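Long-range contacts in flagellar pocket-related cytoskeletal protein (Trypanosoma brucei, PDB 6SJQ), which helps build the flagellar pocket collar, this chain being its N-terminal ubiquitin-fold domain, which carries a long structured loop for protein binding: residues A[55-66]-A[88-99]; A[40-48]-A[110-118]. All coordinates share one frame; numbering follows the deposited sequence. Where two conformers were deposited one is given.

Contact 1 (A[55-66]-A[88-99]); sequences PSHKFHSSKIKM and QLYVFQPPNEWH
Gln93 is laid flat over the ring of Phe59. Its CB starts close to the carbonyl oxygen of His60. One atom further, CG stands over the ring face of Phe59, 3.7 Å from the ring centroid, a CH-pi contact. From there the amide runs out along the ring with its plane only 16° from that of Phe59; CD sits 3.4 Å from Phe59 CD2, and NE2 follows over the same side. OE1, at the tip, accepts the backbone N-H of His60 at 3.0 Å, so the amide is pinned at its oxygen as well as by the stack. Val91 CG1 closes on the rim of the Phe59 ring, 3.6 Å from CE1.

Further along, the chain pairs as strand 63-68 antiparallel to strand 87-92; these are the third and fifth strands of the ubiquitin-fold sheet. Lys65 and Tyr90 form a hydrogen-bonded pair, N to O both ways, and Ile64 and Val91 lie side by side on the face turned to helix 31-49.

At the other end, CG of His57 sits between its backbone N and carbonyl carbon (chi1 61°), which lays the ring over the six-membered ring of Trp98, centroids 4.2 Å apart. His57 ND1 donates to Pro55 O at 2.9 Å, holding the ring's rotation, while His57 NE2 is hydrogen-bonded to His99 NE2 at 2.8 Å, the rings meeting rim to rim. His99 ND1 takes the backbone N-H of Phe15, which can only donate; the pattern is consistent with a neutral His57 protonated at ND1 and a neutral His99 whose NE2 gives its hydrogen to His57 NE2.

Contact 2 (A[40-48]-A[110-118]); sequences TAFSNEISL and MKPPSSGQR
Pro112 makes the first touch, its CB resting 3.9 Å from Ala41 CB on the flank of the helix. Pro113 goes in deeper: CB packs on Asn44 CB at 3.7 Å, and CG meets OE1 of Glu45, whose chain crosses the proline at about a right angle while its OE2 forms a salt bridge with Arg49. The Pro113 carbonyl turns to a water, which also accepts from Asn44 ND2, the water oxygen 2.9 Å from ND2. The helix they lie on, residues 31-49, is the long helix of the ubiquitin fold; Phe42 packs against strand 6-14 of the sheet, and the C-terminal tail runs along a different flank, without regular structure of its own. Next, Ser115 O comes up to the side-chain amide of the helix, 3.4 Å from Asn44 CG. That amide reaches the tail because CG is turned anti to the Asn44 carbonyl carbon (chi1 -73°), which also brings OD1 within 3.4 Å of Gly116 CA. Ser115 OG donates forward to Gly116 O at 2.8 Å. A second water then joins helix to tail, donating to Asn44 O and Ser115 O and accepting from Gln117 NE2, and beside it Gln117 NE2 lies 3.9 Å from Leu48 CD1.

From the N terminus the chain lays down strands 6-14 and 17-25, then helix 31-49, where the first half of contact 2 sits. Residues 55-66 follow, leading into the third strand; after strand 73-76 the chain returns as 88-99 and closes contact 1, tying strand 87-92 and the loop beyond it to strand 63-68 and the loop before it. Only at the end does 110-118 come back to the helix, so contact 2 closes the outer loop and contact 1 the inner one. They meet through the helix: Phe59 N is probably hydrogen-bonded to Ser43 OG, Phe42 packs on the Phe59 ring, and Ile46 touches His57.

Contact 1 (A[55-66]-A[88-99])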
loop_
_atom_site.group_PDB
_atom_site.type_symbol
_atom_site.label_atom_id
_atom_site.label_comp_id
_atom_site.label_asym_id
_atom_site.label_seq_id
_atom_site.Cartn_x
_atom_site.Cartn_y
_atom_site.Cartn_z
ATOM N N PRO A 55 17.021 11.188 4.780
ATOM C CA PRO A 55 16.199 12.358 5.099
ATOM C C PRO A 55 14.732 11.968 5.165
ATOM O O PRO A 55 14.304 11.032 4.483
ATOM C CB PRO A 55 16.412 13.283 3.894
ATOM C CG PRO A 55 17.593 12.726 3.149
ATOM C CD PRO A 55 17.584 11.265 3.424
ATOM N N SER A 56 13.970 12.690 5.968
ATOM C CA SER A 56 12.549 12.427 6.126
ATOM C C SER A 56 11.803 12.612 4.803
ATOM O O SER A 56 12.090 13.522 4.030
ATOM C CB SER A 56 11.969 13.358 7.192
ATOM O OG SER A 56 12.643 13.195 8.426
ATOM N N HIS A 57 10.840 11.742 4.535
ATOM C CA HIS A 57 10.061 11.869 3.312
ATOM C C HIS A 57 8.742 11.096 3.421
ATOM O O HIS A 57 8.538 10.323 4.368
ATOM C CB HIS A 57 10.875 11.390 2.105
ATOM C CG HIS A 57 11.296 9.954 2.184
ATOM N ND1 HIS A 57 12.425 9.549 2.863
ATOM C CD2 HIS A 57 10.753 8.830 1.653
ATOM C CE1 HIS A 57 12.551 8.234 2.761
ATOM N NE2 HIS A 57 11.550 7.777 2.031
ATOM N N LYS A 58 7.855 11.312 2.457
ATOM C CA LYS A 58 6.521 10.721 2.487
ATOM C C LYS A 58 6.431 9.673 1.410
ATOM O O LYS A 58 7.256 9.646 0.489
ATOM C CB LYS A 58 5.450 11.787 2.235
ATOM C CG LYS A 58 5.403 12.902 3.271
ATOM C CD LYS A 58 5.001 12.377 4.641
ATOM C CE LYS A 58 4.818 13.537 5.630
ATOM N NZ LYS A 58 4.120 13.095 6.875
ATOM N N PHE A 59 5.418 8.815 1.499
ATOM C CA PHE A 59 5.134 7.881 0.414
ATOM C C PHE A 59 4.217 8.585 -0.589
ATOM O O PHE A 59 3.217 9.207 -0.203
ATOM C CB PHE A 59 4.450 6.638 0.988
ATOM C CG PHE A 59 4.140 5.572 -0.036
ATOM C CD1 PHE A 59 3.011 5.653 -0.832
ATOM C CD2 PHE A 59 4.985 4.472 -0.182
ATOM C CE1 PHE A 59 2.736 4.660 -1.772
ATOM C CE2 PHE A 59 4.702 3.476 -1.101
ATOM C CZ PHE A 59 3.582 3.579 -1.909
ATOM N N HIS A 60 4.562 8.507 -1.873
ATOM C CA HIS A 60 3.714 9.080 -2.916
ATOM C C HIS A 60 3.304 7.995 -3.898
ATOM O O HIS A 60 4.156 7.411 -4.565
ATOM C CB HIS A 60 4.475 10.171 -3.659
ATOM C CG HIS A 60 4.963 11.275 -2.772
ATOM N ND1 HIS A 60 4.115 12.215 -2.220
ATOM C CD2 HIS A 60 6.206 11.589 -2.341
ATOM C CE1 HIS A 60 4.819 13.061 -1.490
ATOM N NE2 HIS A 60 6.090 12.708 -1.548
ATOM N N SER A 61 2.004 7.751 -4.002
ATOM C CA SER A 61 1.488 6.725 -4.908
ATOM C C SER A 61 1.490 7.214 -6.356
ATOM O O SER A 61 1.088 8.343 -6.640
ATOM C CB SER A 61 0.067 6.380 -4.510
ATOM O OG SER A 61 -0.784 7.471 -4.804
ATOM N N SER A 62 1.951 6.370 -7.279
ATOM C CA SER A 62 1.992 6.737 -8.700
ATOM C C SER A 62 1.099 5.860 -9.581
ATOM O O SER A 62 0.602 6.312 -10.613
ATOM C CB SER A 62 3.425 6.711 -9.238
ATOM O OG SER A 62 4.021 5.432 -9.091
ATOM N N LYS A 63 0.937 4.598 -9.187
ATOM C CA LYS A 63 0.068 3.634 -9.869
ATOM C C LYS A 63 -0.332 2.596 -8.840
ATOM O O LYS A 63 0.501 2.172 -8.035
ATOM C CB LYS A 63 0.777 2.896 -11.005
ATOM C CG LYS A 63 -0.129 1.816 -11.636
ATOM C CD LYS A 63 0.565 0.974 -12.694
ATOM C CE LYS A 63 0.898 1.788 -13.939
ATOM N NZ LYS A 63 -0.310 2.186 -14.726
ATOM N N ILE A 64 -1.598 2.191 -8.860
ATOM C CA ILE A 64 -2.058 1.131 -7.983
ATOM C C ILE A 64 -2.524 -0.003 -8.873
ATOM O O ILE A 64 -3.293 0.224 -9.811
ATOM C CB ILE A 64 -3.225 1.601 -7.091
ATOM C CG1 ILE A 64 -2.746 2.721 -6.151
ATOM C CG2 ILE A 64 -3.744 0.449 -6.251
ATOM C CD1 ILE A 64 -3.836 3.269 -5.238
ATOM N N LYS A 65 -2.043 -1.212 -8.600
ATOM C CA LYS A 65 -2.584 -2.401 -9.258
ATOM C C LYS A 65 -3.310 -3.307 -8.274
ATOM O O LYS A 65 -2.995 -3.327 -7.089
ATOM C CB LYS A 65 -1.461 -3.190 -9.923
ATOM C CG LYS A 65 -0.795 -2.449 -11.068
ATOM C CD LYS A 65 0.075 -3.388 -11.861
ATOM C CE LYS A 65 0.775 -2.657 -12.981
ATOM N NZ LYS A 65 1.586 -3.641 -13.755
ATOM N N MET A 66 -4.273 -4.075 -8.783
ATOM C CA MET A 66 -5.006 -5.048 -7.987
ATOM C C MET A 66 -4.750 -6.417 -8.589
ATOM O O MET A 66 -4.733 -6.566 -9.814
ATOM C CB MET A 66 -6.518 -4.757 -8.069
ATOM C CG MET A 66 -7.420 -5.746 -7.258
ATOM S SD MET A 66 -9.238 -5.429 -7.423
ATOM C CE MET A 66 -9.489 -5.981 -9.095
ATOM N N GLN A 88 -5.972 -8.034 -2.901
ATOM C CA GLN A 88 -4.597 -7.587 -2.738
ATOM C C GLN A 88 -4.237 -6.504 -3.751
ATOM O O GLN A 88 -4.382 -6.700 -4.958
ATOM C CB GLN A 88 -3.636 -8.766 -2.928
ATOM C CG GLN A 88 -2.171 -8.355 -2.740
ATOM C CD GLN A 88 -1.835 -8.099 -1.292
ATOM O OE1 GLN A 88 -1.930 -9.002 -0.434
ATOM N NE2 GLN A 88 -1.470 -6.853 -0.987
ATOM N N LEU A 89 -3.770 -5.359 -3.252
ATOM C CA LEU A 89 -3.275 -4.256 -4.079
ATOM C C LEU A 89 -1.759 -4.100 -3.930
ATOM O O LEU A 89 -1.177 -4.451 -2.903
ATOM C CB LEU A 89 -3.937 -2.927 -3.664
ATOM C CG LEU A 89 -5.465 -2.857 -3.621
ATOM C CD1 LEU A 89 -5.895 -1.428 -3.307
ATOM C CD2 LEU A 89 -6.050 -3.312 -4.936
ATOM N N TYR A 90 -1.112 -3.574 -4.965
ATOM C CA TYR A 90 0.284 -3.167 -4.848
ATOM C C TYR A 90 0.396 -1.720 -5.301
ATOM O O TYR A 90 -0.160 -1.342 -6.334
ATOM C CB TYR A 90 1.182 -4.041 -5.712
ATOM C CG TYR A 90 2.643 -3.675 -5.586
ATOM C CD1 TYR A 90 3.427 -4.195 -4.564
ATOM C CD2 TYR A 90 3.236 -2.801 -6.484
ATOM C CE1 TYR A 90 4.778 -3.860 -4.453
ATOM C CE2 TYR A 90 4.574 -2.471 -6.379
ATOM C CZ TYR A 90 5.335 -3.006 -5.372
ATOM O OH TYR A 90 6.664 -2.646 -5.285
ATOM N N VAL A 91 1.126 -0.906 -4.556
ATOM C CA VAL A 91 1.189 0.517 -4.870
ATOM C C VAL A 91 2.611 0.916 -5.253
ATOM O O VAL A 91 3.559 0.683 -4.482
ATOM C CB VAL A 91 0.705 1.363 -3.680
ATOM C CG1 VAL A 91 0.646 2.846 -4.077
ATOM C CG2 VAL A 91 -0.653 0.895 -3.235
ATOM N N PHE A 92 2.766 1.493 -6.453
ATOM C CA PHE A 92 4.063 1.992 -6.898
ATOM C C PHE A 92 4.252 3.437 -6.447
ATOM O O PHE A 92 3.274 4.141 -6.121
ATOM C CB PHE A 92 4.164 1.966 -8.433
ATOM C CG PHE A 92 4.200 0.578 -9.022
ATOM C CD1 PHE A 92 5.406 -0.007 -9.369
ATOM C CD2 PHE A 92 3.023 -0.141 -9.231
ATOM C CE1 PHE A 92 5.451 -1.281 -9.907
ATOM C CE2 PHE A 92 3.062 -1.418 -9.772
ATOM C CZ PHE A 92 4.272 -1.987 -10.106
ATOM N N GLN A 93 5.515 3.860 -6.433
ATOM C CA GLN A 93 5.874 5.278 -6.291
ATOM C C GLN A 93 6.632 5.763 -7.527
ATOM O O GLN A 93 7.184 4.952 -8.277
ATOM C CB GLN A 93 6.793 5.478 -5.090
ATOM C CG GLN A 93 6.214 5.082 -3.737
ATOM C CD GLN A 93 7.089 5.573 -2.589
ATOM O OE1 GLN A 93 7.004 6.743 -2.179
ATOM N NE2 GLN A 93 7.935 4.686 -2.062
ATOM N N PRO A 94 6.688 7.092 -7.740
ATOM C CA PRO A 94 7.557 7.564 -8.828
ATOM C C PRO A 94 8.988 7.198 -8.481
ATOM O O PRO A 94 9.270 6.990 -7.304
ATOM C CB PRO A 94 7.400 9.090 -8.771
ATOM C CG PRO A 94 6.107 9.329 -8.049
ATOM C CD PRO A 94 5.977 8.194 -7.069
ATOM N N PRO A 95 9.888 7.103 -9.480
ATOM C CA PRO A 95 11.295 6.778 -9.207
ATOM C C PRO A 95 11.917 7.656 -8.108
ATOM O O PRO A 95 11.716 8.870 -8.091
ATOM C CB PRO A 95 11.979 7.057 -10.554
ATOM C CG PRO A 95 10.917 6.736 -11.568
ATOM C CD PRO A 95 9.606 7.191 -10.926
ATOM N N ASN A 96 12.652 7.031 -7.194
ATOM C CA ASN A 96 13.226 7.726 -6.048
ATOM C C ASN A 96 14.436 6.951 -5.538
ATOM O O ASN A 96 14.641 5.798 -5.933
ATOM C CB ASN A 96 12.175 7.846 -4.938
ATOM C CG ASN A 96 11.764 6.498 -4.395
ATOM O OD1 ASN A 96 12.358 5.996 -3.432
ATOM N ND2 ASN A 96 10.760 5.886 -5.030
ATOM N N GLU A 97 15.195 7.558 -4.621
ATOM C CA GLU A 97 16.484 7.030 -4.160
ATOM C C GLU A 97 16.422 5.849 -3.197
ATOM O O GLU A 97 17.400 5.113 -3.042
ATOM C CB GLU A 97 17.262 8.129 -3.414
ATOM C CG GLU A 97 17.394 9.477 -4.111
ATOM C CD GLU A 97 18.031 10.527 -3.202
ATOM O OE1 GLU A 97 19.071 10.230 -2.567
ATOM O OE2 GLU A 97 17.483 11.647 -3.108
ATOM N N TRP A 98 15.302 5.699 -2.498
ATOM C CA TRP A 98 15.288 4.823 -1.332
ATOM C C TRP A 98 14.449 3.587 -1.489
ATOM O O TRP A 98 14.701 2.593 -0.814
ATOM C CB TRP A 98 14.829 5.600 -0.096
ATOM C CG TRP A 98 15.620 6.831 0.090
ATOM C CD1 TRP A 98 16.944 6.910 0.416
ATOM C CD2 TRP A 98 15.160 8.171 -0.059
ATOM N NE1 TRP A 98 17.330 8.220 0.486
ATOM C CE2 TRP A 98 16.252 9.021 0.197
ATOM C CE3 TRP A 98 13.926 8.743 -0.389
ATOM C CZ2 TRP A 98 16.149 10.408 0.146
ATOM C CZ3 TRP A 98 13.823 10.116 -0.439
ATOM C CH2 TRP A 98 14.928 10.936 -0.174
ATOM N N HIS A 99 13.456 3.643 -2.372
ATOM C CA HIS A 99 12.485 2.563 -2.474
ATOM C C HIS A 99 12.403 2.041 -3.890
ATOM O O HIS A 99 11.931 2.739 -4.790
ATOM C CB HIS A 99 11.106 3.046 -2.010
ATOM C CG HIS A 99 11.149 3.771 -0.698
ATOM N ND1 HIS A 99 11.380 3.130 0.494
ATOM C CD2 HIS A 99 11.035 5.091 -0.408
ATOM C CE1 HIS A 99 11.402 4.022 1.475
ATOM N NE2 HIS A 99 11.184 5.211 0.956
HETATM O O HOH W 1 8.892 8.152 -1.270
#

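Contact 2 (A[40-48]-A[110-118])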
loop_
_atom_site.group_PDB
_atom_site.type_symbol
_atom_site.label_atom_id
_atom_site.label_comp_id
_atom_site.label_asym_id
_atom_site.label_seq_id
_atom_site.Cartn_x
_atom_site.Cartn_y
_atom_site.Cartn_z
ATOM N N THR A 40 -1.013 7.368 3.830
ATOM C CA THR A 40 -0.819 7.634 5.240
ATOM C C THR A 40 -0.110 6.444 5.893
ATOM O O THR A 40 0.890 6.629 6.600
ATOM C CB THR A 40 -2.155 7.894 5.953
ATOM O OG1 THR A 40 -2.695 9.132 5.466
ATOM C CG2 THR A 40 -1.947 7.983 7.471
ATOM N N ALA A 41 -0.601 5.230 5.640
ATOM C CA ALA A 41 -0.014 4.032 6.273
ATOM C C ALA A 41 1.444 3.834 5.861
ATOM O O ALA A 41 2.306 3.554 6.694
ATOM C CB ALA A 41 -0.831 2.798 5.936
ATOM N N PHE A 42 1.731 3.990 4.573
ATOM C CA PHE A 42 3.098 3.777 4.097
ATOM C C PHE A 42 4.028 4.911 4.534
ATOM O O PHE A 42 5.225 4.684 4.735
ATOM C CB PHE A 42 3.116 3.608 2.569
ATOM C CG PHE A 42 2.499 2.308 2.084
ATOM C CD1 PHE A 42 2.789 1.097 2.698
ATOM C CD2 PHE A 42 1.645 2.307 0.999
ATOM C CE1 PHE A 42 2.204 -0.097 2.228
ATOM C CE2 PHE A 42 1.072 1.126 0.521
ATOM C CZ PHE A 42 1.349 -0.069 1.139
ATOM N N SER A 43 3.489 6.125 4.665
ATOM C CA SER A 43 4.302 7.254 5.127
ATOM C C SER A 43 4.653 7.001 6.571
ATOM O O SER A 43 5.788 7.267 6.986
ATOM C CB SER A 43 3.594 8.596 4.984
ATOM O OG SER A 43 3.468 8.972 3.620
ATOM N N ASN A 44 3.700 6.461 7.332
ATOM C CA ASN A 44 3.977 6.097 8.724
ATOM C C ASN A 44 5.027 5.007 8.823
ATOM O O ASN A 44 5.897 5.064 9.696
ATOM C CB ASN A 44 2.712 5.693 9.473
ATOM C CG ASN A 44 1.832 6.886 9.787
ATOM O OD1 ASN A 44 2.295 8.038 9.743
ATOM N ND2 ASN A 44 0.558 6.628 10.103
ATOM N N GLU A 45 4.961 4.026 7.920
ATOM C CA GLU A 45 5.971 2.968 7.872
ATOM C C GLU A 45 7.351 3.531 7.520
ATOM O O GLU A 45 8.339 3.189 8.172
ATOM C CB GLU A 45 5.539 1.856 6.899
ATOM C CG GLU A 45 6.518 0.687 6.796
ATOM C CD GLU A 45 6.462 -0.263 7.971
ATOM O OE1 GLU A 45 5.702 -0.017 8.935
ATOM O OE2 GLU A 45 7.177 -1.286 7.931
ATOM N N ILE A 46 7.433 4.392 6.501
ATOM C CA ILE A 46 8.695 5.071 6.198
ATOM C C ILE A 46 9.284 5.799 7.412
ATOM O O ILE A 46 10.479 5.644 7.700
ATOM C CB ILE A 46 8.564 6.071 5.029
ATOM C CG1 ILE A 46 8.327 5.307 3.721
ATOM C CG2 ILE A 46 9.819 6.979 4.926
ATOM C CD1 ILE A 46 7.916 6.245 2.554
ATOM N N SER A 47 8.458 6.564 8.126
ATOM C CA SER A 47 8.943 7.326 9.282
ATOM C C SER A 47 9.523 6.404 10.348
ATOM O O SER A 47 10.582 6.705 10.937
ATOM C CB SER A 47 7.823 8.157 9.899
ATOM O OG SER A 47 8.382 9.257 10.594
ATOM N N LEU A 48 8.832 5.299 10.592
ATOM C CA LEU A 48 9.248 4.305 11.576
ATOM C C LEU A 48 10.561 3.632 11.177
ATOM O O LEU A 48 11.447 3.436 12.019
ATOM C CB LEU A 48 8.168 3.227 11.687
ATOM C CG LEU A 48 8.603 2.047 12.552
ATOM C CD1 LEU A 48 8.817 2.494 13.998
ATOM C CD2 LEU A 48 7.588 0.951 12.470
ATOM N N MET A 110 -0.505 -7.193 7.823
ATOM C CA MET A 110 -0.543 -6.780 9.227
ATOM C C MET A 110 -1.271 -5.453 9.385
ATOM O O MET A 110 -1.423 -4.695 8.419
ATOM C CB MET A 110 0.873 -6.717 9.862
ATOM C CG MET A 110 1.712 -5.440 9.728
ATOM S SD MET A 110 3.364 -5.612 10.537
ATOM C CE MET A 110 4.027 -6.941 9.555
ATOM N N LYS A 111 -1.731 -5.171 10.600
ATOM C CA LYS A 111 -2.264 -3.852 10.906
ATOM C C LYS A 111 -1.219 -2.791 10.631
ATOM O O LYS A 111 -0.037 -2.957 10.979
ATOM C CB LYS A 111 -2.718 -3.768 12.370
ATOM C CG LYS A 111 -3.918 -4.654 12.682
ATOM C CD LYS A 111 -4.962 -4.535 11.571
ATOM C CE LYS A 111 -6.226 -5.332 11.868
ATOM N NZ LYS A 111 -7.252 -5.093 10.807
ATOM N N PRO A 112 -1.649 -1.679 10.011
ATOM C CA PRO A 112 -0.766 -0.562 9.688
ATOM C C PRO A 112 -0.291 0.151 10.950
ATOM O O PRO A 112 -0.913 -0.001 12.007
ATOM C CB PRO A 112 -1.665 0.359 8.849
ATOM C CG PRO A 112 -3.050 0.021 9.267
ATOM C CD PRO A 112 -3.035 -1.441 9.570
ATOM N N PRO A 113 0.802 0.919 10.846
ATOM C CA PRO A 113 1.349 1.644 11.993
ATOM C C PRO A 113 0.279 2.482 12.686
ATOM O O PRO A 113 -0.642 2.992 12.034
ATOM C CB PRO A 113 2.422 2.520 11.361
ATOM C CG PRO A 113 2.894 1.683 10.157
ATOM C CD PRO A 113 1.612 1.130 9.622
ATOM N N SER A 114 0.391 2.625 14.003
ATOM C CA SER A 114 -0.651 3.300 14.771
ATOM C C SER A 114 -0.497 4.812 14.757
ATOM O O SER A 114 -1.438 5.534 15.075
ATOM C CB SER A 114 -0.628 2.824 16.213
ATOM O OG SER A 114 0.544 3.294 16.835
ATOM N N SER A 115 0.686 5.292 14.390
ATOM C CA SER A 115 0.937 6.720 14.378
ATOM C C SER A 115 2.136 6.991 13.508
ATOM O O SER A 115 2.753 6.053 13.004
ATOM C CB SER A 115 1.281 7.181 15.784
ATOM O OG SER A 115 2.636 6.849 16.080
ATOM N N GLY A 116 2.478 8.273 13.364
ATOM C CA GLY A 116 3.747 8.689 12.784
ATOM C C GLY A 116 4.773 8.942 13.884
ATOM O O GLY A 116 4.607 8.458 15.010
ATOM N N GLN A 117 5.830 9.693 13.574
ATOM C CA GLN A 117 6.873 9.989 14.563
ATOM C C GLN A 117 6.805 11.452 15.022
ATOM O O GLN A 117 6.796 12.362 14.191
ATOM C CB GLN A 117 8.263 9.686 13.984
ATOM C CG GLN A 117 8.452 8.257 13.461
ATOM C CD GLN A 117 8.586 7.240 14.568
ATOM O OE1 GLN A 117 9.453 7.367 15.434
ATOM N NE2 GLN A 117 7.719 6.228 14.559
ATOM N N ARG A 118 6.761 11.669 16.340
ATOM C CA ARG A 118 6.617 13.014 16.922
ATOM C C ARG A 118 7.762 13.955 16.556
ATOM O O ARG A 118 8.891 13.517 16.335
ATOM C CB ARG A 118 6.474 12.938 18.452
ATOM C CG ARG A 118 5.118 12.418 18.926
ATOM C CD ARG A 118 5.036 12.210 20.437
ATOM N NE ARG A 118 6.066 11.314 20.972
ATOM C CZ ARG A 118 5.820 10.181 21.630
ATOM N NH1 ARG A 118 6.828 9.447 22.079
ATOM N NH2 ARG A 118 4.575 9.775 21.843
HETATM O O HOH W 2 5.632 6.063 12.320
HETATM O O HOH W 3 -0.853 4.148 9.613
#